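Long-range contacts in cycloalternan-forming enzyme (Listeria monocytogenes serovar 1/2a, PDB 5F7U), which belongs to glycoside hydrolase family 31, building a TIM-barrel domain flanked by beta-rich domains, and binds glycans in several pockets and magnesium ions: residues T881-V886 against Y909-V914; Q877-E882 against V936-Y941; E63-A68 against W79-G84; T93-G98 against S108-F113. The protein carries 1 engineered substitution. One frame throughout, in Å; residues are numbered along the deposited sequence.

Contact 1: T881-V886 against Y909-V914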
# COMPACT_ATOMS: atom_id res chain seq x y z
N THR A 881 -25.22 -2.65 27.39
CA THR A 881 -25.47 -3.05 28.78
C THR A 881 -26.08 -4.46 28.81
O THR A 881 -26.43 -5.01 27.76
CB THR A 881 -26.38 -2.07 29.51
OG1 THR A 881 -27.64 -2.01 28.83
CG2 THR A 881 -25.74 -0.69 29.58
N GLU A 882 -26.23 -5.02 30.01
CA GLU A 882 -26.73 -6.39 30.16
C GLU A 882 -28.21 -6.54 29.78
O GLU A 882 -29.05 -5.85 30.35
CB GLU A 882 -26.55 -6.86 31.60
CG GLU A 882 -26.87 -8.34 31.79
CD GLU A 882 -26.45 -8.88 33.14
OE1 GLU A 882 -26.14 -8.07 34.04
OE2 GLU A 882 -26.44 -10.11 33.32
N PRO A 883 -28.53 -7.47 28.85
CA PRO A 883 -29.94 -7.71 28.51
C PRO A 883 -30.77 -8.25 29.66
O PRO A 883 -30.23 -8.84 30.61
CB PRO A 883 -29.86 -8.81 27.43
CG PRO A 883 -28.47 -8.79 26.93
CD PRO A 883 -27.63 -8.38 28.11
N THR A 884 -32.08 -8.04 29.56
CA THR A 884 -33.03 -8.69 30.46
C THR A 884 -33.48 -10.03 29.89
O THR A 884 -33.89 -10.92 30.64
CB THR A 884 -34.25 -7.79 30.75
OG1 THR A 884 -34.83 -7.36 29.52
CG2 THR A 884 -33.82 -6.57 31.55
N SER A 885 -33.43 -10.17 28.57
CA SER A 885 -33.64 -11.44 27.88
C SER A 885 -33.07 -11.38 26.48
O SER A 885 -32.82 -10.29 25.95
CB SER A 885 -35.13 -11.81 27.81
OG SER A 885 -35.83 -10.91 26.97
N VAL A 886 -32.83 -12.55 25.90
CA VAL A 886 -32.40 -12.65 24.50
C VAL A 886 -33.28 -13.71 23.85
O VAL A 886 -33.48 -14.77 24.43
CB VAL A 886 -30.90 -13.01 24.36
CG1 VAL A 886 -30.49 -13.13 22.89
CG2 VAL A 886 -30.03 -11.95 25.03
N TYR A 909 -27.03 -17.01 26.09
CA TYR A 909 -26.33 -15.73 26.18
C TYR A 909 -25.56 -15.57 27.48
O TYR A 909 -25.87 -16.21 28.48
CB TYR A 909 -27.27 -14.55 25.91
CG TYR A 909 -28.16 -14.14 27.06
CD1 TYR A 909 -29.36 -14.82 27.31
CD2 TYR A 909 -27.84 -13.03 27.87
CE1 TYR A 909 -30.21 -14.43 28.34
CE2 TYR A 909 -28.69 -12.64 28.92
CZ TYR A 909 -29.86 -13.34 29.14
OH TYR A 909 -30.71 -12.98 30.17
N TYR A 910 -24.54 -14.71 27.45
CA TYR A 910 -23.67 -14.46 28.59
C TYR A 910 -23.25 -13.00 28.55
O TYR A 910 -23.08 -12.45 27.46
CB TYR A 910 -22.44 -15.38 28.52
CG TYR A 910 -21.31 -15.01 29.45
CD1 TYR A 910 -21.36 -15.34 30.82
CD2 TYR A 910 -20.17 -14.34 28.98
CE1 TYR A 910 -20.31 -15.00 31.68
CE2 TYR A 910 -19.12 -13.99 29.83
CZ TYR A 910 -19.20 -14.32 31.17
OH TYR A 910 -18.17 -13.98 32.01
N TYR A 911 -23.06 -12.39 29.71
CA TYR A 911 -22.65 -10.98 29.75
C TYR A 911 -21.27 -10.83 30.37
O TYR A 911 -21.05 -11.19 31.52
CB TYR A 911 -23.69 -10.11 30.46
CG TYR A 911 -23.39 -8.63 30.37
CD1 TYR A 911 -23.55 -7.94 29.16
CD2 TYR A 911 -22.91 -7.92 31.49
CE1 TYR A 911 -23.26 -6.59 29.08
CE2 TYR A 911 -22.61 -6.55 31.40
CZ TYR A 911 -22.79 -5.91 30.19
OH TYR A 911 -22.52 -4.57 30.07
N ASP A 912 -20.33 -10.29 29.58
CA ASP A 912 -18.97 -10.00 30.01
C ASP A 912 -18.99 -8.60 30.62
O ASP A 912 -19.03 -7.61 29.88
CB ASP A 912 -18.04 -10.09 28.79
CG ASP A 912 -16.57 -9.80 29.09
OD1 ASP A 912 -16.22 -9.22 30.15
OD2 ASP A 912 -15.74 -10.15 28.22
N THR A 913 -18.95 -8.51 31.95
CA THR A 913 -19.02 -7.20 32.64
C THR A 913 -17.75 -6.33 32.46
O THR A 913 -17.82 -5.10 32.61
CB THR A 913 -19.31 -7.34 34.15
OG1 THR A 913 -18.17 -7.91 34.80
CG2 THR A 913 -20.51 -8.24 34.40
N VAL A 914 -16.62 -6.96 32.16
CA VAL A 914 -15.33 -6.24 32.02
C VAL A 914 -15.30 -5.48 30.69
O VAL A 914 -14.87 -4.33 30.65
CB VAL A 914 -14.11 -7.19 32.14
CG1 VAL A 914 -12.80 -6.49 31.78
CG2 VAL A 914 -14.03 -7.73 33.56
O HOH W 1 -24.78 -3.68 32.22
O HOH W 2 -29.77 -11.28 31.91
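Two tyrosine rings stand up from strand 908-912 toward residues 881-886, which lay one bump over each and seat a proline between them. The first bump is Glu882. Its CB lies over the centre of the Tyr911 ring, 3.7 Å from the centroid and 9° off the ring normal, a CH-pi contact. With CG anti to the backbone N (chi1 -172°) and the chain extended beyond it, the side chain runs obliquely across the ring toward Tyr911 CB. The carboxylate lies nearly parallel to the ring, the planes 11° apart, while OE2 forms a salt bridge with Lys895. Residues 881-886 carry the chain from strand 874-879 of a mixed sheet to strand 885-888 of a second, antiparallel sheet. Since 908-912 is an outermost strand of the first sheet, the contact lies along that sheet's edge. The second bump is Val886 CG2, set over one face of Tyr909 toward the rim and 3.5 Å from Tyr909 CG. Between the rings, Pro883 turns its CB to Tyr909 CE2 at 4.3 Å and its CD to Tyr911 CD1 at 4.2 Å. Tyr909 OH reaches the linker through a water, in the ring plane and 2.6 Å from that hydroxyl, which donates to Pro883 O; Tyr911 OH bonds directly to Ser880 O and only weakly to a second water, which accepts from Glu882 N.

Contact 2: Q877-E882 against V936-Y941; sequences QVFSTE and VNHAPY
This is a buried contact between a strand end and a linker, placed where the chain leaves one beta domain for the next. Strand 874-879 runs out into Ser880 and Thr881, and residues 936-941 lead from strand 929-934 to strand 941-942, which pairs with strand 1054-1062 in the family 6 carbohydrate-binding module. The two paths run 110° apart, so the backbones cross rather than pair along a length, and CA of Ser880 comes within 3.9 Å of CA of Ala939. At the crossing Thr881 and Asn937 exchange two nearly straight hydrogen bonds. Thr881 N donates to Asn937 O at 2.9 Å, from above the carbonyl plane, and Asn937 N donates to Thr881 OG1 at 2.7 Å. Chi1 of 60° places that hydroxyl between the backbone N and the carbonyl carbon, leaving CG2 against His938 O and Pro940 CD. Further back, the Ala939 methyl sits over the centre of the Phe879 ring, 3.4 Å from its centroid, a tight CH-pi contact. One water accepts from Ala939 N and donates to Phe879 O, bridging the backbones beside it. Ser880 OG donates to Thr881 O at 2.7 Å and also bonds to Thr918. His938 ND1 donates in its ring plane to Ala939 O at 2.8 Å, while NE2 is hydrogen-bonded to the carboxylate of Glu767. With both ring nitrogens so engaged, His938 may well favour the charged imidazolium form.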
# COMPACT_ATOMS: atom_id res chain seq x y z
N GLN A 877 -20.83 -10.97 19.83
CA GLN A 877 -20.41 -10.17 20.99
C GLN A 877 -20.88 -8.74 20.76
O GLN A 877 -20.25 -7.98 20.01
CB GLN A 877 -18.89 -10.20 21.20
CG GLN A 877 -18.30 -11.55 21.59
CD GLN A 877 -16.81 -11.49 21.87
OE1 GLN A 877 -16.09 -10.63 21.33
NE2 GLN A 877 -16.34 -12.40 22.72
N VAL A 878 -21.97 -8.39 21.42
CA VAL A 878 -22.63 -7.10 21.18
C VAL A 878 -22.24 -6.12 22.29
O VAL A 878 -22.47 -6.39 23.48
CB VAL A 878 -24.17 -7.25 21.13
CG1 VAL A 878 -24.84 -5.95 20.70
CG2 VAL A 878 -24.59 -8.38 20.21
N PHE A 879 -21.73 -4.95 21.89
CA PHE A 879 -21.36 -3.88 22.84
C PHE A 879 -22.66 -3.25 23.34
O PHE A 879 -23.40 -2.64 22.56
CB PHE A 879 -20.47 -2.85 22.11
CG PHE A 879 -19.78 -1.85 23.01
CD1 PHE A 879 -18.94 -2.26 24.05
CD2 PHE A 879 -19.90 -0.47 22.74
CE1 PHE A 879 -18.25 -1.32 24.84
CE2 PHE A 879 -19.24 0.46 23.53
CZ PHE A 879 -18.41 0.05 24.57
N SER A 880 -22.96 -3.45 24.63
CA SER A 880 -24.22 -2.96 25.21
C SER A 880 -24.23 -3.20 26.70
O SER A 880 -23.36 -3.90 27.21
CB SER A 880 -25.44 -3.70 24.62
OG SER A 880 -25.57 -5.01 25.16
N THR A 881 -25.22 -2.65 27.39
CA THR A 881 -25.47 -3.05 28.78
C THR A 881 -26.08 -4.46 28.81
O THR A 881 -26.43 -5.01 27.76
CB THR A 881 -26.38 -2.07 29.51
OG1 THR A 881 -27.64 -2.01 28.83
CG2 THR A 881 -25.74 -0.69 29.58
N GLU A 882 -26.23 -5.02 30.01
CA GLU A 882 -26.73 -6.39 30.16
C GLU A 882 -28.21 -6.54 29.78
O GLU A 882 -29.05 -5.85 30.35
CB GLU A 882 -26.55 -6.86 31.60
CG GLU A 882 -26.87 -8.34 31.79
CD GLU A 882 -26.45 -8.88 33.14
OE1 GLU A 882 -26.14 -8.07 34.04
OE2 GLU A 882 -26.44 -10.11 33.32
N VAL A 936 -31.65 -3.65 26.64
CA VAL A 936 -30.25 -3.18 26.51
C VAL A 936 -30.15 -1.70 26.21
O VAL A 936 -30.98 -1.14 25.49
CB VAL A 936 -29.49 -3.93 25.39
CG1 VAL A 936 -29.28 -5.38 25.77
CG2 VAL A 936 -30.22 -3.81 24.05
N ASN A 937 -29.12 -1.07 26.76
CA ASN A 937 -28.76 0.29 26.39
C ASN A 937 -27.37 0.36 25.81
O ASN A 937 -26.65 -0.64 25.84
CB ASN A 937 -28.91 1.22 27.58
CG ASN A 937 -30.35 1.54 27.85
OD1 ASN A 937 -31.01 2.17 27.02
ND2 ASN A 937 -30.84 1.11 28.99
N HIS A 938 -27.02 1.52 25.25
CA HIS A 938 -25.64 1.78 24.85
C HIS A 938 -24.71 1.40 26.00
O HIS A 938 -25.05 1.62 27.17
CB HIS A 938 -25.45 3.25 24.46
CG HIS A 938 -24.09 3.56 23.92
ND1 HIS A 938 -22.97 3.64 24.72
CD2 HIS A 938 -23.67 3.83 22.66
CE1 HIS A 938 -21.92 3.93 23.98
NE2 HIS A 938 -22.31 4.06 22.73
N ALA A 939 -23.55 0.81 25.69
CA ALA A 939 -22.67 0.31 26.74
C ALA A 939 -22.24 1.44 27.69
O ALA A 939 -22.23 2.61 27.27
CB ALA A 939 -21.45 -0.37 26.14
N PRO A 940 -21.90 1.11 28.95
CA PRO A 940 -21.56 2.18 29.88
C PRO A 940 -20.31 2.95 29.47
O PRO A 940 -19.44 2.41 28.76
CB PRO A 940 -21.28 1.44 31.20
CG PRO A 940 -22.02 0.15 31.07
CD PRO A 940 -21.91 -0.20 29.62
N TYR A 941 -20.25 4.21 29.90
CA TYR A 941 -19.03 5.01 29.90
C TYR A 941 -18.37 4.80 31.27
O TYR A 941 -18.88 5.28 32.29
CB TYR A 941 -19.38 6.50 29.71
CG TYR A 941 -19.89 6.83 28.33
CD1 TYR A 941 -21.23 6.60 27.97
CD2 TYR A 941 -19.02 7.34 27.36
CE1 TYR A 941 -21.69 6.88 26.69
CE2 TYR A 941 -19.47 7.66 26.09
CZ TYR A 941 -20.80 7.40 25.75
OH TYR A 941 -21.22 7.72 24.47
O HOH W 3 -23.31 0.23 22.91

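Contact 3: E63-A68 against W79-G84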
# COMPACT_ATOMS: atom_id res chain seq x y z
N GLU A 63 32.59 22.43 -40.18
CA GLU A 63 33.99 22.34 -39.81
C GLU A 63 34.10 21.47 -38.56
O GLU A 63 33.26 21.57 -37.65
CB GLU A 63 34.64 23.70 -39.59
CG GLU A 63 34.61 24.64 -40.81
CD GLU A 63 35.25 24.10 -42.09
OE1 GLU A 63 36.24 23.32 -42.05
OE2 GLU A 63 34.78 24.49 -43.19
N ASN A 64 35.11 20.59 -38.55
CA ASN A 64 35.35 19.69 -37.41
C ASN A 64 35.44 20.49 -36.13
O ASN A 64 35.97 21.60 -36.14
CB ASN A 64 36.67 18.93 -37.55
CG ASN A 64 36.69 17.94 -38.70
OD1 ASN A 64 35.66 17.59 -39.27
ND2 ASN A 64 37.88 17.46 -39.02
N VAL A 65 34.95 19.92 -35.03
CA VAL A 65 35.10 20.51 -33.71
C VAL A 65 36.24 19.77 -33.02
O VAL A 65 36.26 18.53 -32.99
CB VAL A 65 33.77 20.44 -32.90
CG1 VAL A 65 33.98 20.79 -31.43
CG2 VAL A 65 32.74 21.37 -33.51
N THR A 66 37.21 20.52 -32.52
CA THR A 66 38.35 19.92 -31.85
C THR A 66 37.97 19.81 -30.37
O THR A 66 37.49 20.79 -29.80
CB THR A 66 39.61 20.80 -32.05
OG1 THR A 66 39.97 20.80 -33.43
CG2 THR A 66 40.80 20.28 -31.26
N ALA A 67 38.16 18.64 -29.76
CA ALA A 67 37.85 18.48 -28.34
C ALA A 67 38.97 19.01 -27.45
O ALA A 67 40.13 19.04 -27.86
CB ALA A 67 37.52 17.04 -28.00
N ALA A 68 38.60 19.40 -26.23
CA ALA A 68 39.50 19.95 -25.23
C ALA A 68 39.76 18.90 -24.15
O ALA A 68 38.82 18.21 -23.74
CB ALA A 68 38.83 21.17 -24.60
N TRP A 79 37.66 14.05 -22.56
CA TRP A 79 37.68 15.23 -23.42
C TRP A 79 36.27 15.80 -23.57
O TRP A 79 35.29 15.04 -23.50
CB TRP A 79 38.16 14.84 -24.82
CG TRP A 79 39.43 14.03 -24.91
CD1 TRP A 79 39.58 12.69 -24.70
CD2 TRP A 79 40.73 14.52 -25.29
NE1 TRP A 79 40.89 12.31 -24.90
CE2 TRP A 79 41.62 13.42 -25.26
CE3 TRP A 79 41.23 15.79 -25.64
CZ2 TRP A 79 42.99 13.53 -25.56
CZ3 TRP A 79 42.60 15.92 -25.94
CH2 TRP A 79 43.46 14.78 -25.91
N LYS A 80 36.17 17.12 -23.76
CA LYS A 80 34.90 17.78 -24.04
C LYS A 80 34.94 18.47 -25.39
O LYS A 80 35.84 19.27 -25.66
CB LYS A 80 34.56 18.83 -22.96
CG LYS A 80 34.07 18.22 -21.66
CD LYS A 80 33.64 19.31 -20.69
CE LYS A 80 33.11 18.71 -19.39
NZ LYS A 80 31.77 18.06 -19.52
N ALA A 81 33.96 18.13 -26.22
CA ALA A 81 33.76 18.79 -27.52
C ALA A 81 32.49 19.62 -27.45
O ALA A 81 31.43 19.10 -27.07
CB ALA A 81 33.66 17.76 -28.63
N ASP A 82 32.61 20.91 -27.79
CA ASP A 82 31.48 21.84 -27.70
C ASP A 82 30.90 22.10 -29.09
O ASP A 82 31.57 22.69 -29.93
CB ASP A 82 31.93 23.17 -27.05
CG ASP A 82 30.78 24.13 -26.77
OD1 ASP A 82 29.61 23.79 -27.03
OD2 ASP A 82 31.07 25.24 -26.28
N LEU A 83 29.67 21.63 -29.33
CA LEU A 83 29.03 21.80 -30.63
C LEU A 83 28.30 23.14 -30.77
O LEU A 83 27.86 23.51 -31.87
CB LEU A 83 28.04 20.65 -30.90
CG LEU A 83 28.60 19.23 -31.05
CD1 LEU A 83 27.45 18.27 -31.30
CD2 LEU A 83 29.62 19.14 -32.18
N GLY A 84 28.18 23.86 -29.66
CA GLY A 84 27.39 25.09 -29.62
C GLY A 84 25.91 24.82 -29.46
O GLY A 84 25.49 23.71 -29.08
O HOH W 4 35.23 21.88 -28.34
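Backbone hydrogen bonds come first. Ala68 and Lys80 form an antiparallel hydrogen-bonded pair: Ala68 N donates to Lys80 O at 2.8 Å, nearly straight at 175° though from above the carbonyl plane, and Lys80 N returns a bond to Ala68 O at 2.9 Å, within that carbonyl's plane. Each acceptor is also met by a CA-H, that of Ala67 at Lys80 O and that of Trp79 at Ala68 O, the latter with a CA-to-O separation of 3.2 Å. This pair belongs to the hairpin of strands 60-73 and 76-84 in the N-terminal domain, whose sequence family falls in the immunoglobulin-like E-set clan. Water takes over next: one molecule accepts from Asp82 N at 2.8 Å and donates to Thr66 O, bridging the strands there. Apolar packing fills in between. The Ala67 methyl touches both Trp79 CB and Ala81 CB, the second at 4.0 Å. Val65 divides its branches, with CG1, anti to the backbone N, reaching Ala81 CB and Asp82 O, while CG2 meets Leu83 CD2 at 4.1 Å where the two side chains cross at about a right angle. The Trp79 indole leads off to bond Thr42 through NE1. Within residues 79-84, Asp82 OD1 accepts from Gly84 N at 3.0 Å, an Asx turn in which the donor lies above the carboxylate plane. Because Asp35 brings a second carboxylate oxygen close to OD1, this N-H may ease the crowding of like charge, and the proton affinity of the pair is probably raised.

Contact 4: T93-G98 against S108-F113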
# COMPACT_ATOMS: atom_id res chain seq x y z
N THR A 93 24.06 15.31 -37.00
CA THR A 93 24.66 13.97 -37.03
C THR A 93 26.17 14.08 -36.85
O THR A 93 26.81 14.87 -37.54
CB THR A 93 24.30 13.22 -38.33
OG1 THR A 93 22.87 13.07 -38.39
CG2 THR A 93 24.97 11.84 -38.39
N TYR A 94 26.73 13.29 -35.93
CA TYR A 94 28.17 13.41 -35.63
C TYR A 94 28.83 12.07 -35.35
O TYR A 94 28.17 11.10 -34.96
CB TYR A 94 28.41 14.38 -34.45
CG TYR A 94 27.89 13.88 -33.10
CD1 TYR A 94 28.72 13.12 -32.25
CD2 TYR A 94 26.59 14.17 -32.68
CE1 TYR A 94 28.24 12.64 -31.02
CE2 TYR A 94 26.11 13.69 -31.45
CZ TYR A 94 26.95 12.93 -30.63
OH TYR A 94 26.48 12.47 -29.40
N THR A 95 30.15 12.04 -35.53
CA THR A 95 30.99 10.89 -35.24
C THR A 95 32.15 11.46 -34.42
O THR A 95 32.75 12.47 -34.79
CB THR A 95 31.49 10.24 -36.55
OG1 THR A 95 30.37 9.78 -37.31
CG2 THR A 95 32.44 9.06 -36.30
N THR A 96 32.44 10.82 -33.29
CA THR A 96 33.57 11.25 -32.46
C THR A 96 34.78 10.42 -32.84
O THR A 96 34.64 9.24 -33.14
CB THR A 96 33.23 11.15 -30.95
OG1 THR A 96 32.83 9.81 -30.65
CG2 THR A 96 32.11 12.11 -30.61
N LYS A 97 35.96 11.05 -32.85
CA LYS A 97 37.18 10.39 -33.34
C LYS A 97 38.39 10.68 -32.47
O LYS A 97 38.52 11.78 -31.93
CB LYS A 97 37.51 10.82 -34.78
CG LYS A 97 36.46 10.42 -35.79
CD LYS A 97 36.99 10.49 -37.20
CE LYS A 97 36.03 9.81 -38.14
NZ LYS A 97 36.60 9.85 -39.52
N GLY A 98 39.25 9.68 -32.32
CA GLY A 98 40.54 9.88 -31.67
C GLY A 98 41.66 9.19 -32.43
O GLY A 98 41.45 8.13 -33.00
N SER A 108 33.41 6.65 -32.67
CA SER A 108 32.09 6.26 -32.21
C SER A 108 31.05 7.00 -33.03
O SER A 108 31.21 8.18 -33.35
CB SER A 108 31.89 6.59 -30.73
OG SER A 108 32.83 5.89 -29.93
N GLY A 109 29.97 6.29 -33.36
CA GLY A 109 28.87 6.88 -34.12
C GLY A 109 28.68 6.24 -35.48
O GLY A 109 29.26 5.18 -35.73
N PRO A 110 27.91 6.88 -36.37
CA PRO A 110 27.33 8.22 -36.17
C PRO A 110 26.15 8.24 -35.19
O PRO A 110 25.50 7.22 -34.98
CB PRO A 110 26.82 8.59 -37.57
CG PRO A 110 26.54 7.28 -38.22
CD PRO A 110 27.63 6.36 -37.73
N PHE A 111 25.92 9.41 -34.59
CA PHE A 111 24.77 9.65 -33.71
C PHE A 111 23.97 10.85 -34.22
O PHE A 111 24.55 11.86 -34.66
CB PHE A 111 25.24 9.92 -32.27
CG PHE A 111 26.14 8.86 -31.71
CD1 PHE A 111 25.62 7.60 -31.33
CD2 PHE A 111 27.50 9.10 -31.54
CE1 PHE A 111 26.46 6.62 -30.79
CE2 PHE A 111 28.35 8.12 -31.00
CZ PHE A 111 27.82 6.89 -30.62
N THR A 112 22.65 10.74 -34.19
CA THR A 112 21.81 11.83 -34.68
C THR A 112 20.96 12.35 -33.53
O THR A 112 20.48 11.56 -32.72
CB THR A 112 20.93 11.38 -35.88
OG1 THR A 112 21.78 11.03 -36.98
CG2 THR A 112 19.92 12.48 -36.33
N PHE A 113 20.79 13.67 -33.46
CA PHE A 113 19.74 14.25 -32.61
C PHE A 113 18.98 15.32 -33.36
O PHE A 113 19.51 15.94 -34.30
CB PHE A 113 20.26 14.74 -31.23
CG PHE A 113 21.27 15.88 -31.29
CD1 PHE A 113 20.86 17.22 -31.30
CD2 PHE A 113 22.64 15.60 -31.26
CE1 PHE A 113 21.80 18.25 -31.31
CE2 PHE A 113 23.59 16.63 -31.25
CZ PHE A 113 23.18 17.96 -31.28
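Ser108 OG is gripped by two hydrogen bonds, to Glu7 OE1 and His9 N. The backbone of Ser108 pairs with Thr96, Thr96 N meeting Ser108 O at 2.9 Å. Tyr94 and Phe111 form another hydrogen-bonded pair: Phe111 N donates to Tyr94 O at 2.8 Å, in the carbonyl plane, Tyr94 N answers with a bond to Phe111 O, and the CA-H of Pro110 also approaches Tyr94 O. Between these pairs Thr95 stands opposite both Gly109 and Pro110, so the register slips by one residue. Gly109, at phi 116°, and the cis peptide before Pro110 take up the extra length. On one face of the sheet the hydroxyls are joined, Thr93 OG1 to Thr112 OG1 at 2.7 Å. Beside them Thr93 CG2 packs on Pro110 CB at 3.8 Å. The other face carries Tyr94, Thr96, Ser108 and Phe111. Chi1 of 68° sets the Tyr94 ring in the crowded position, where Phe111 CB lies over one face, 4.1 Å from the centroid, and Phe113 CD2 lies in plane at the edge. The rings of Tyr94 and Phe111 meet obliquely at 50°, Tyr94 CE1 touching Phe111 CD2 at 3.7 Å. Other polar ends on this face also turn to residues near the N terminus: Tyr94 OH bonds His9 and Arg25, and Thr96 OG1 bonds the Glu7 carboxylate. Cross-strand pairing broken by one extra residue is a beta bulge, here in the antiparallel hairpin of strands 91-100 and 106-129.

How the contacts relate
From the N terminus, contact 3 closes the hairpin of strands 60-73 and 76-84, and contact 4 then closes the next one, of strands 91-100 and 106-129. These two are in series and touch, Leu83 CD1 packing on Phe113 CE2 at 4.2 Å. Some 760 residues later contacts 1 and 2 open from one shared run holding Thr881 and Glu882; the loop of contact 1, ending at 909-914, lies within the longer loop that contact 2 closes at 936-941. Contact 1 joins the linker between two sheets to an edge strand, contact 2 joins it to the connection leading into the carbohydrate-binding module. The two groups lie on opposite sides of the chain's centre, their contact centres over 80 Å apart.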